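Local atomic coordinates of tryptophane-5-halogenase (Microbispora sp. ATCC PTA-5024, PDB entry 5UAO), a protein that probably uses reduced FAD to chlorinate carbon 5 of a tryptophan side chain during biosynthesis of the lanthipeptide NAI-107. Residues A[347-351]-A[390-394]; A[127-132]-A[488-492]; A[98-102]-A[505-509]. All coordinates share one frame; numbering follows the deposited sequence.

Interaction 1: residues A[347-351]-A[390-394]. With FAD (flavin-adenine dinucleotide), chain E.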
loop_
_atom_site.group_PDB
_atom_site.type_symbol
_atom_site.label_atom_id
_atom_site.label_comp_id
_atom_site.label_asym_id
_atom_site.label_seq_id
_atom_site.Cartn_x
_atom_site.Cartn_y
_atom_site.Cartn_z
ATOM N N SER A 347 -22.767 1.608 12.792
ATOM C CA SER A 347 -22.784 0.253 13.318
ATOM C C SER A 347 -21.417 -0.422 13.350
ATOM O O SER A 347 -21.206 -1.286 14.211
ATOM C CB SER A 347 -23.748 -0.618 12.511
ATOM O OG SER A 347 -23.375 -0.546 11.145
ATOM N N TYR A 348 -20.503 -0.030 12.452
ATOM C CA TYR A 348 -19.165 -0.599 12.383
ATOM C C TYR A 348 -18.168 0.227 13.139
ATOM O O TYR A 348 -17.490 -0.296 14.028
ATOM C CB TYR A 348 -18.689 -0.855 10.959
ATOM C CG TYR A 348 -17.235 -1.311 10.889
ATOM C CD1 TYR A 348 -16.822 -2.520 11.464
ATOM C CD2 TYR A 348 -16.248 -0.471 10.352
ATOM C CE1 TYR A 348 -15.480 -2.912 11.448
ATOM C CE2 TYR A 348 -14.949 -0.869 10.304
ATOM C CZ TYR A 348 -14.547 -2.088 10.845
ATOM O OH TYR A 348 -13.206 -2.451 10.803
ATOM N N ALA A 349 -18.091 1.510 12.848
ATOM C CA ALA A 349 -17.037 2.370 13.357
ATOM C C ALA A 349 -17.439 3.824 13.298
ATOM O O ALA A 349 -18.306 4.179 12.497
ATOM C CB ALA A 349 -15.761 2.197 12.507
ATOM N N PHE A 350 -16.735 4.676 14.051
ATOM C CA PHE A 350 -17.026 6.143 14.062
ATOM C C PHE A 350 -15.804 6.851 14.576
ATOM O O PHE A 350 -15.179 6.368 15.491
ATOM C CB PHE A 350 -18.164 6.488 15.020
ATOM C CG PHE A 350 -18.424 7.979 15.155
ATOM C CD1 PHE A 350 -19.265 8.610 14.272
ATOM C CD2 PHE A 350 -17.769 8.739 16.096
ATOM C CE1 PHE A 350 -19.487 9.965 14.361
ATOM C CE2 PHE A 350 -17.969 10.093 16.166
ATOM C CZ PHE A 350 -18.812 10.707 15.295
ATOM N N VAL A 351 -15.432 7.952 13.954
ATOM C CA VAL A 351 -14.513 8.935 14.587
ATOM C C VAL A 351 -15.170 10.303 14.454
ATOM O O VAL A 351 -16.049 10.525 13.592
ATOM C CB VAL A 351 -13.141 9.002 13.920
ATOM C CG1 VAL A 351 -12.397 7.700 14.105
ATOM C CG2 VAL A 351 -13.270 9.370 12.438
ATOM N N LEU A 390 -10.840 -2.812 5.930
ATOM C CA LEU A 390 -11.532 -1.779 6.722
ATOM C C LEU A 390 -10.830 -1.423 8.027
ATOM O O LEU A 390 -10.741 -0.233 8.392
ATOM C CB LEU A 390 -13.005 -2.172 6.969
ATOM C CG LEU A 390 -13.883 -1.930 5.722
ATOM C CD1 LEU A 390 -15.187 -2.714 5.798
ATOM C CD2 LEU A 390 -14.109 -0.454 5.485
ATOM N N ALA A 391 -10.362 -2.412 8.745
ATOM C CA ALA A 391 -9.620 -2.138 9.974
ATOM C C ALA A 391 -8.404 -1.232 9.657
ATOM O O ALA A 391 -8.063 -0.348 10.433
ATOM C CB ALA A 391 -9.103 -3.442 10.619
ATOM N N HIS A 392 -7.698 -1.517 8.577
ATOM C CA HIS A 392 -6.439 -0.792 8.310
ATOM C C HIS A 392 -6.755 0.705 7.971
ATOM O O HIS A 392 -6.086 1.643 8.406
ATOM C CB HIS A 392 -5.726 -1.472 7.117
ATOM C CG HIS A 392 -4.523 -0.732 6.640
ATOM N ND1 HIS A 392 -3.362 -0.666 7.376
ATOM C CD2 HIS A 392 -4.312 0.028 5.542
ATOM C CE1 HIS A 392 -2.465 0.056 6.727
ATOM N NE2 HIS A 392 -3.014 0.478 5.607
ATOM N N ARG A 393 -7.786 0.894 7.171
ATOM C CA ARG A 393 -8.219 2.229 6.757
ATOM C C ARG A 393 -8.693 3.030 7.978
ATOM O O ARG A 393 -8.261 4.158 8.164
ATOM C CB ARG A 393 -9.332 2.139 5.689
ATOM C CG ARG A 393 -8.742 2.063 4.267
ATOM C CD ARG A 393 -8.482 3.513 3.690
ATOM N NE ARG A 393 -9.369 3.602 2.538
ATOM C CZ ARG A 393 -10.047 4.616 2.098
ATOM N NH1 ARG A 393 -9.947 5.829 2.598
ATOM N NH2 ARG A 393 -10.831 4.379 1.061
ATOM N N TRP A 394 -9.534 2.438 8.846
ATOM C CA TRP A 394 -10.019 3.154 10.013
ATOM C C TRP A 394 -8.891 3.474 11.014
ATOM O O TRP A 394 -8.789 4.579 11.562
ATOM C CB TRP A 394 -11.155 2.369 10.649
ATOM C CG TRP A 394 -12.492 2.578 10.027
ATOM C CD1 TRP A 394 -13.077 1.826 9.059
ATOM C CD2 TRP A 394 -13.422 3.618 10.350
ATOM N NE1 TRP A 394 -14.338 2.297 8.790
ATOM C CE2 TRP A 394 -14.570 3.413 9.546
ATOM C CE3 TRP A 394 -13.386 4.728 11.198
ATOM C CZ2 TRP A 394 -15.693 4.249 9.605
ATOM C CZ3 TRP A 394 -14.531 5.567 11.266
ATOM C CH2 TRP A 394 -15.640 5.333 10.438
HETATM P PA FAD E . -28.039 6.500 11.795
HETATM O O1A FAD E . -28.148 7.825 11.040
HETATM O O2A FAD E . -27.899 6.431 13.328
HETATM O O5B FAD E . -29.205 5.505 11.308
HETATM C C5B FAD E . -29.601 4.321 11.970
HETATM C C4B FAD E . -30.865 3.826 11.290
HETATM O O4B FAD E . -31.013 2.533 11.884
HETATM C C3B FAD E . -32.176 4.597 11.546
HETATM O O3B FAD E . -33.038 4.716 10.306
HETATM C C2B FAD E . -32.889 3.748 12.604
HETATM O O2B FAD E . -34.370 3.855 12.618
HETATM C C1B FAD E . -32.394 2.355 12.214
HETATM N N9A FAD E . -32.568 1.387 13.324
HETATM C C8A FAD E . -31.855 1.343 14.489
HETATM N N7A FAD E . -32.293 0.299 15.246
HETATM C C5A FAD E . -33.301 -0.294 14.558
HETATM C C6A FAD E . -34.216 -1.395 14.834
HETATM N N6A FAD E . -34.106 -2.089 16.005
HETATM N N1A FAD E . -35.091 -1.710 13.890
HETATM C C2A FAD E . -35.187 -1.052 12.718
HETATM N N3A FAD E . -34.395 -0.020 12.424
HETATM C C4A FAD E . -33.460 0.386 13.303
HETATM N N1 FAD E . -19.849 12.135 8.522
HETATM C C2 FAD E . -19.388 12.879 7.460
HETATM O O2 FAD E . -19.126 12.321 6.346
HETATM N N3 FAD E . -19.215 14.224 7.562
HETATM C C4 FAD E . -19.478 14.921 8.686
HETATM O O4 FAD E . -19.264 16.174 8.682
HETATM C C4X FAD E . -19.989 14.156 9.872
HETATM N N5 FAD E . -20.231 14.730 11.084
HETATM C C5X FAD E . -20.688 14.024 12.145
HETATM C C6 FAD E . -20.914 14.675 13.350
HETATM C C7 FAD E . -21.348 13.984 14.468
HETATM C C7M FAD E . -21.629 14.657 15.779
HETATM C C8 FAD E . -21.630 12.554 14.370
HETATM C C8M FAD E . -22.119 11.815 15.598
HETATM C C9 FAD E . -21.396 11.900 13.173
HETATM C C9A FAD E . -20.913 12.551 12.036
HETATM N N10 FAD E . -20.649 11.871 10.796
HETATM C C10 FAD E . -20.168 12.680 9.717
HETATM C "C1'" FAD E . -20.917 10.431 10.497
HETATM C "C2'" FAD E . -22.271 10.494 9.639
HETATM O "O2'" FAD E . -23.113 11.267 10.484
HETATM C "C3'" FAD E . -23.400 9.440 9.357
HETATM O "O3'" FAD E . -24.737 9.852 8.884
HETATM C "C4'" FAD E . -23.973 9.014 10.677
HETATM O "O4'" FAD E . -23.212 9.581 11.786
HETATM C "C5'" FAD E . -24.145 7.498 10.570
HETATM O "O5'" FAD E . -25.193 7.186 9.699
HETATM P P FAD E . -25.880 5.733 10.008
HETATM O O1P FAD E . -24.839 4.723 10.234
HETATM O O2P FAD E . -26.788 5.570 8.796
HETATM O O3P FAD E . -26.659 5.725 11.377
#
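Ala349 and Trp394 make the tightest part of this contact: the methyl CB of Ala349 stands 3.3 Å from the centroid of the six-membered ring of the Trp394 indole and only 9° off its normal, a CH-pi contact over the middle of the ring. Tyr348 adds a second aromatic element. Its CE2 reaches Trp394 CD1 at 3.5 Å, and with the planes at 72° and the centroid of the five-membered ring 5.2 Å from that of the phenol, the pair is an offset edge-to-face stack in which the edge of Tyr348 is turned toward the face of Trp394. Tyr348 arrives there because CG is anti to the backbone N (chi1 174°), which carries the ring toward the helix, where OH lies 3.8 Å from Leu390 CB. At the far rim of the indole, CZ3 of Trp394 meets the CG1 methyl of Val351 at 4.1 Å.

A second shell braces both partners. Met361 of helix 358-372 and Tyr250 also touch Trp394, while backbone bonds from Tyr348 to His333 and from Phe350 to Gly331 tie the strand to its neighbour 331-333. The CB of Phe350 points away from helix 383-406, and the residue belongs to the FAD pocket. The arrangement is thus a long helix packed mainly through one indole against a short edge strand, whose other side helps line the flavin site of a tryptophan halogenase.

Interaction 2: residues A[127-132]-A[488-492]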
loop_
_atom_site.group_PDB
_atom_site.type_symbol
_atom_site.label_atom_id
_atom_site.label_comp_id
_atom_site.label_asym_id
_atom_site.label_seq_id
_atom_site.Cartn_x
_atom_site.Cartn_y
_atom_site.Cartn_z
ATOM N N VAL A 127 1.633 24.888 -5.259
ATOM C CA VAL A 127 2.526 26.057 -5.449
ATOM C C VAL A 127 3.820 25.720 -4.759
ATOM O O VAL A 127 4.896 25.890 -5.329
ATOM C CB VAL A 127 1.936 27.367 -4.862
ATOM C CG1 VAL A 127 2.959 28.490 -4.823
ATOM C CG2 VAL A 127 0.715 27.764 -5.653
ATOM N N GLY A 128 3.717 25.222 -3.532
ATOM C CA GLY A 128 4.852 24.579 -2.875
ATOM C C GLY A 128 4.916 24.883 -1.407
ATOM O O GLY A 128 4.934 26.046 -0.995
ATOM N N LEU A 129 4.986 23.828 -0.605
ATOM C CA LEU A 129 4.881 23.969 0.830
ATOM C C LEU A 129 6.096 24.622 1.435
ATOM O O LEU A 129 5.976 25.461 2.306
ATOM C CB LEU A 129 4.654 22.597 1.430
ATOM C CG LEU A 129 4.117 22.313 2.801
ATOM C CD1 LEU A 129 2.989 23.274 3.214
ATOM C CD2 LEU A 129 3.640 20.843 2.774
ATOM N N VAL A 130 7.264 24.243 0.978
ATOM C CA VAL A 130 8.496 24.754 1.532
ATOM C C VAL A 130 8.642 26.225 1.183
ATOM O O VAL A 130 8.985 27.034 2.015
ATOM C CB VAL A 130 9.728 23.954 1.059
ATOM C CG1 VAL A 130 11.001 24.669 1.525
ATOM C CG2 VAL A 130 9.654 22.520 1.583
ATOM N N GLY A 131 8.285 26.573 -0.039
ATOM C CA GLY A 131 8.339 27.974 -0.469
ATOM C C GLY A 131 7.318 28.809 0.319
ATOM O O GLY A 131 7.623 29.942 0.761
ATOM N N SER A 132 6.134 28.249 0.559
ATOM C CA SER A 132 5.109 29.011 1.354
ATOM C C SER A 132 5.693 29.291 2.740
ATOM O O SER A 132 5.607 30.453 3.276
ATOM C CB SER A 132 3.770 28.229 1.423
ATOM O OG SER A 132 2.797 28.884 2.257
ATOM N N TRP A 488 9.512 29.918 -7.121
ATOM C CA TRP A 488 8.340 29.710 -6.241
ATOM C C TRP A 488 7.502 30.979 -6.251
ATOM O O TRP A 488 6.299 30.928 -6.505
ATOM C CB TRP A 488 8.755 29.397 -4.810
ATOM C CG TRP A 488 7.558 29.132 -3.955
ATOM C CD1 TRP A 488 6.980 27.908 -3.717
ATOM C CD2 TRP A 488 6.788 30.087 -3.228
ATOM N NE1 TRP A 488 5.871 28.045 -2.923
ATOM C CE2 TRP A 488 5.722 29.367 -2.595
ATOM C CE3 TRP A 488 6.831 31.471 -3.085
ATOM C CZ2 TRP A 488 4.743 30.007 -1.810
ATOM C CZ3 TRP A 488 5.859 32.097 -2.269
ATOM C CH2 TRP A 488 4.819 31.346 -1.657
ATOM N N ARG A 489 8.168 32.114 -6.009
ATOM C CA ARG A 489 7.514 33.399 -5.994
ATOM C C ARG A 489 6.716 33.701 -7.267
ATOM O O ARG A 489 5.544 34.194 -7.180
ATOM C CB ARG A 489 8.506 34.526 -5.700
ATOM C CG ARG A 489 8.898 34.611 -4.246
ATOM C CD ARG A 489 9.572 35.918 -3.866
ATOM N NE ARG A 489 10.891 36.078 -4.497
ATOM C CZ ARG A 489 12.072 35.861 -3.927
ATOM N NH1 ARG A 489 12.195 35.428 -2.662
ATOM N NH2 ARG A 489 13.170 36.114 -4.655
ATOM N N ALA A 490 7.277 33.358 -8.435
ATOM C CA ALA A 490 6.538 33.594 -9.686
ATOM C C ALA A 490 5.271 32.779 -9.738
ATOM O O ALA A 490 4.244 33.258 -10.162
ATOM C CB ALA A 490 7.401 33.260 -10.903
ATOM N N ARG A 491 5.381 31.517 -9.373
ATOM C CA ARG A 491 4.261 30.607 -9.437
ATOM C C ARG A 491 3.195 31.034 -8.413
ATOM O O ARG A 491 1.995 30.815 -8.653
ATOM C CB ARG A 491 4.787 29.209 -9.117
ATOM C CG ARG A 491 3.893 28.052 -9.476
ATOM C CD ARG A 491 4.788 26.850 -9.742
ATOM N NE ARG A 491 5.556 26.633 -8.539
ATOM C CZ ARG A 491 6.823 26.292 -8.449
ATOM N NH1 ARG A 491 7.586 26.081 -9.516
ATOM N NH2 ARG A 491 7.339 26.167 -7.238
ATOM N N ALA A 492 3.644 31.547 -7.246
ATOM C CA ALA A 492 2.740 32.026 -6.196
ATOM C C ALA A 492 1.962 33.219 -6.679
ATOM O O ALA A 492 0.755 33.323 -6.436
ATOM C CB ALA A 492 3.475 32.375 -4.888
#
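Val127 lies opposite Ala492 and Gly131 opposite Trp488, each pair with its CA atoms 6.0 Å apart, so the lead-in and first turn of helix 129-136 come close to the backbone of helix 485-501 at these points. Glycine permits this: CA of Gly131 sits 3.5 Å from the centroid of the five-membered ring of Trp488, over its face, where a side chain would collide with the indole. The opposite face of the ring is met by the CG1 methyl of Val127, 3.7 Å from Trp488 CE2, which leaves the indole sandwiched. Its NE1 donates to Gly128 O at 2.9 Å, a somewhat bent bond (140° at the hydrogen). That N-cap carbonyl also receives the helical Ser132 N, and both donors approach from one face of its plane. Arg491, bent at chi3, donates NH2 to Val127 O at 3.1 Å, with the donor almost in line with the carbonyl bond; the same NH2 forms a salt bridge with Glu483. An alanine in place of Trp488 is likely to open a gap between Val127 and Gly131 and to cost Gly128 O its indole donor. Ala142 holds the loop ahead of helix 129-136 through backbone bonds with Val127 and Gly128, while the Arg489 to Glu135 salt bridge adds a second tie between the two helices.

Interaction 3: residues A[98-102]-A[505-509]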
loop_
_atom_site.group_PDB
_atom_site.type_symbol
_atom_site.label_atom_id
_atom_site.label_comp_id
_atom_site.label_asym_id
_atom_site.label_seq_id
_atom_site.Cartn_x
_atom_site.Cartn_y
_atom_site.Cartn_z
ATOM N N ARG A 98 -29.298 21.073 -2.797
ATOM C CA ARG A 98 -28.755 22.387 -2.660
ATOM C C ARG A 98 -27.382 22.429 -1.944
ATOM O O ARG A 98 -27.209 23.145 -0.991
ATOM C CB ARG A 98 -29.788 23.342 -2.024
ATOM C CG ARG A 98 -30.973 23.664 -2.988
ATOM C CD ARG A 98 -32.152 24.406 -2.339
ATOM N NE ARG A 98 -31.708 25.249 -1.229
ATOM C CZ ARG A 98 -32.440 25.592 -0.168
ATOM N NH1 ARG A 98 -33.730 25.224 -0.079
ATOM N NH2 ARG A 98 -31.868 26.325 0.810
ATOM N N PRO A 99 -26.367 21.771 -2.524
ATOM C CA PRO A 99 -25.081 21.672 -1.860
ATOM C C PRO A 99 -24.331 22.974 -1.943
ATOM O O PRO A 99 -24.609 23.811 -2.837
ATOM C CB PRO A 99 -24.334 20.658 -2.707
ATOM C CG PRO A 99 -24.905 20.927 -4.118
ATOM C CD PRO A 99 -26.354 21.086 -3.816
ATOM N N THR A 100 -23.411 23.162 -0.996
ATOM C CA THR A 100 -22.316 24.093 -1.116
ATOM C C THR A 100 -20.973 23.381 -1.279
ATOM O O THR A 100 -20.883 22.126 -1.251
ATOM C CB THR A 100 -22.223 25.019 0.088
ATOM O OG1 THR A 100 -22.093 24.214 1.220
ATOM C CG2 THR A 100 -23.472 25.824 0.210
ATOM N N TRP A 101 -19.934 24.175 -1.473
ATOM C CA TRP A 101 -18.684 23.672 -1.886
ATOM C C TRP A 101 -17.677 23.777 -0.770
ATOM O O TRP A 101 -17.611 24.792 -0.054
ATOM C CB TRP A 101 -18.125 24.376 -3.134
ATOM C CG TRP A 101 -18.904 24.136 -4.383
ATOM C CD1 TRP A 101 -19.782 23.128 -4.666
ATOM C CD2 TRP A 101 -18.910 25.006 -5.509
ATOM N NE1 TRP A 101 -20.335 23.325 -5.966
ATOM C CE2 TRP A 101 -19.812 24.474 -6.473
ATOM C CE3 TRP A 101 -18.237 26.191 -5.792
ATOM C CZ2 TRP A 101 -20.009 25.079 -7.733
ATOM C CZ3 TRP A 101 -18.430 26.775 -7.035
ATOM C CH2 TRP A 101 -19.318 26.214 -7.985
ATOM N N LYS A 102 -16.863 22.740 -0.701
ATOM C CA LYS A 102 -15.773 22.637 0.325
ATOM C C LYS A 102 -14.425 22.451 -0.396
ATOM O O LYS A 102 -14.203 21.450 -1.061
ATOM C CB LYS A 102 -16.084 21.497 1.244
ATOM C CG LYS A 102 -15.048 21.288 2.325
ATOM C CD LYS A 102 -15.191 19.911 2.961
ATOM C CE LYS A 102 -14.125 19.681 3.998
ATOM N NZ LYS A 102 -14.188 18.273 4.457
ATOM N N GLN A 505 -18.692 32.504 -3.722
ATOM C CA GLN A 505 -19.336 31.190 -3.964
ATOM C C GLN A 505 -20.786 31.316 -4.438
ATOM O O GLN A 505 -21.267 30.540 -5.293
ATOM C CB GLN A 505 -19.205 30.273 -2.722
ATOM C CG GLN A 505 -20.057 29.066 -2.818
ATOM C CD GLN A 505 -19.870 27.991 -1.731
ATOM O OE1 GLN A 505 -19.414 28.211 -0.574
ATOM N NE2 GLN A 505 -20.306 26.862 -2.087
ATOM N N SER A 506 -21.515 32.249 -3.857
ATOM C CA SER A 506 -22.925 32.238 -4.000
ATOM C C SER A 506 -23.287 32.489 -5.529
ATOM O O SER A 506 -24.162 31.776 -6.114
ATOM C CB SER A 506 -23.542 33.300 -3.072
ATOM O OG SER A 506 -24.962 33.277 -3.244
ATOM N N GLU A 507 -22.540 33.390 -6.168
ATOM C CA GLU A 507 -22.694 33.673 -7.620
ATOM C C GLU A 507 -22.359 32.443 -8.491
ATOM O O GLU A 507 -23.048 32.101 -9.462
ATOM C CB GLU A 507 -21.789 34.838 -8.041
ATOM C CG GLU A 507 -22.134 35.357 -9.455
ATOM C CD GLU A 507 -21.321 36.579 -9.881
ATOM O OE1 GLU A 507 -20.797 37.306 -8.987
ATOM O OE2 GLU A 507 -21.188 36.799 -11.126
ATOM N N ALA A 508 -21.303 31.745 -8.092
ATOM C CA ALA A 508 -20.876 30.571 -8.804
ATOM C C ALA A 508 -21.848 29.399 -8.705
ATOM O O ALA A 508 -22.033 28.688 -9.703
ATOM C CB ALA A 508 -19.484 30.177 -8.342
ATOM N N LEU A 509 -22.467 29.182 -7.534
ATOM C CA LEU A 509 -23.485 28.144 -7.381
ATOM C C LEU A 509 -24.695 28.456 -8.298
ATOM O O LEU A 509 -25.270 27.560 -8.885
ATOM C CB LEU A 509 -24.002 28.029 -5.930
ATOM C CG LEU A 509 -23.027 27.470 -4.927
ATOM C CD1 LEU A 509 -23.666 27.514 -3.555
ATOM C CD2 LEU A 509 -22.725 26.023 -5.313
#
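Trp101 faces helix 505-514 from strand 100-102 and meets it through Gln505, Ala508 and Leu509. The two axes come within 9.4 Å at 120° between their directions, so the helix runs across the strand instead of along it, and the indole lies between them. From CB, where the amide end of Gln505 lies alongside, the side chain leaves with CG anti to the carbonyl carbon (chi1 -67°), which turns the ring toward the helix. CG is still close to that amide. Further out, the pyrrole part of the indole is met over one face by a single methyl: CD2 of Leu509 is 3.5 Å from CE2 of Trp101 and 3.7 Å from its NE1. Measured from the centroid of the five-membered ring the same methyl stands at 3.8 Å and 23° off the normal, a CH-pi contact displaced toward the rim. NE1 itself bonds to Tyr94 OH in the preceding helix 90-97, which probably helps to fix the rotation of the indole. At the far end of the benzo ring, CZ3 of Trp101 touches CB of Ala508 at 3.8 Å, and the other branch of Leu509, CD1, rests 4.1 Å from Thr100 CG2.

Beyond the two segments, Tyr512 meets the Trp101 ring edge-to-face and Phe172 meets it obliquely, making an aromatic cluster. Lys102 has its CB pointing away from the helix and bonds to Thr74 O; its place probably matches that of a lysine shared by flavin-dependent tryptophan halogenases. The arrangement is alpha/beta packing, in which a C-terminal helix of the halogenase packs across the short strand 100-102 on the side to which Trp101 points.

Overall arrangement
All three contacts are largely buried and centre on a tryptophan, yet its surroundings differ. Interaction 1, its centre about 12 Å from the centre of the chain, is mainly apolar and aromatic and adjoins the flavin pocket. Interaction 2, its centre about 29 Å from that of the chain, is the most polar, with side-chain donors gripping carbonyls at a helix start. Interaction 3, centred about 18 Å from the chain's centre and on its opposite side from interaction 1, again relies on an indole face, here under a leucine methyl. Interactions 2 and 3 use consecutive helices, 485-501 and 505-514, to fasten the C-terminal region to early parts of the chain. Their nearest atoms remain about 17 Å apart, and no two contacts touch.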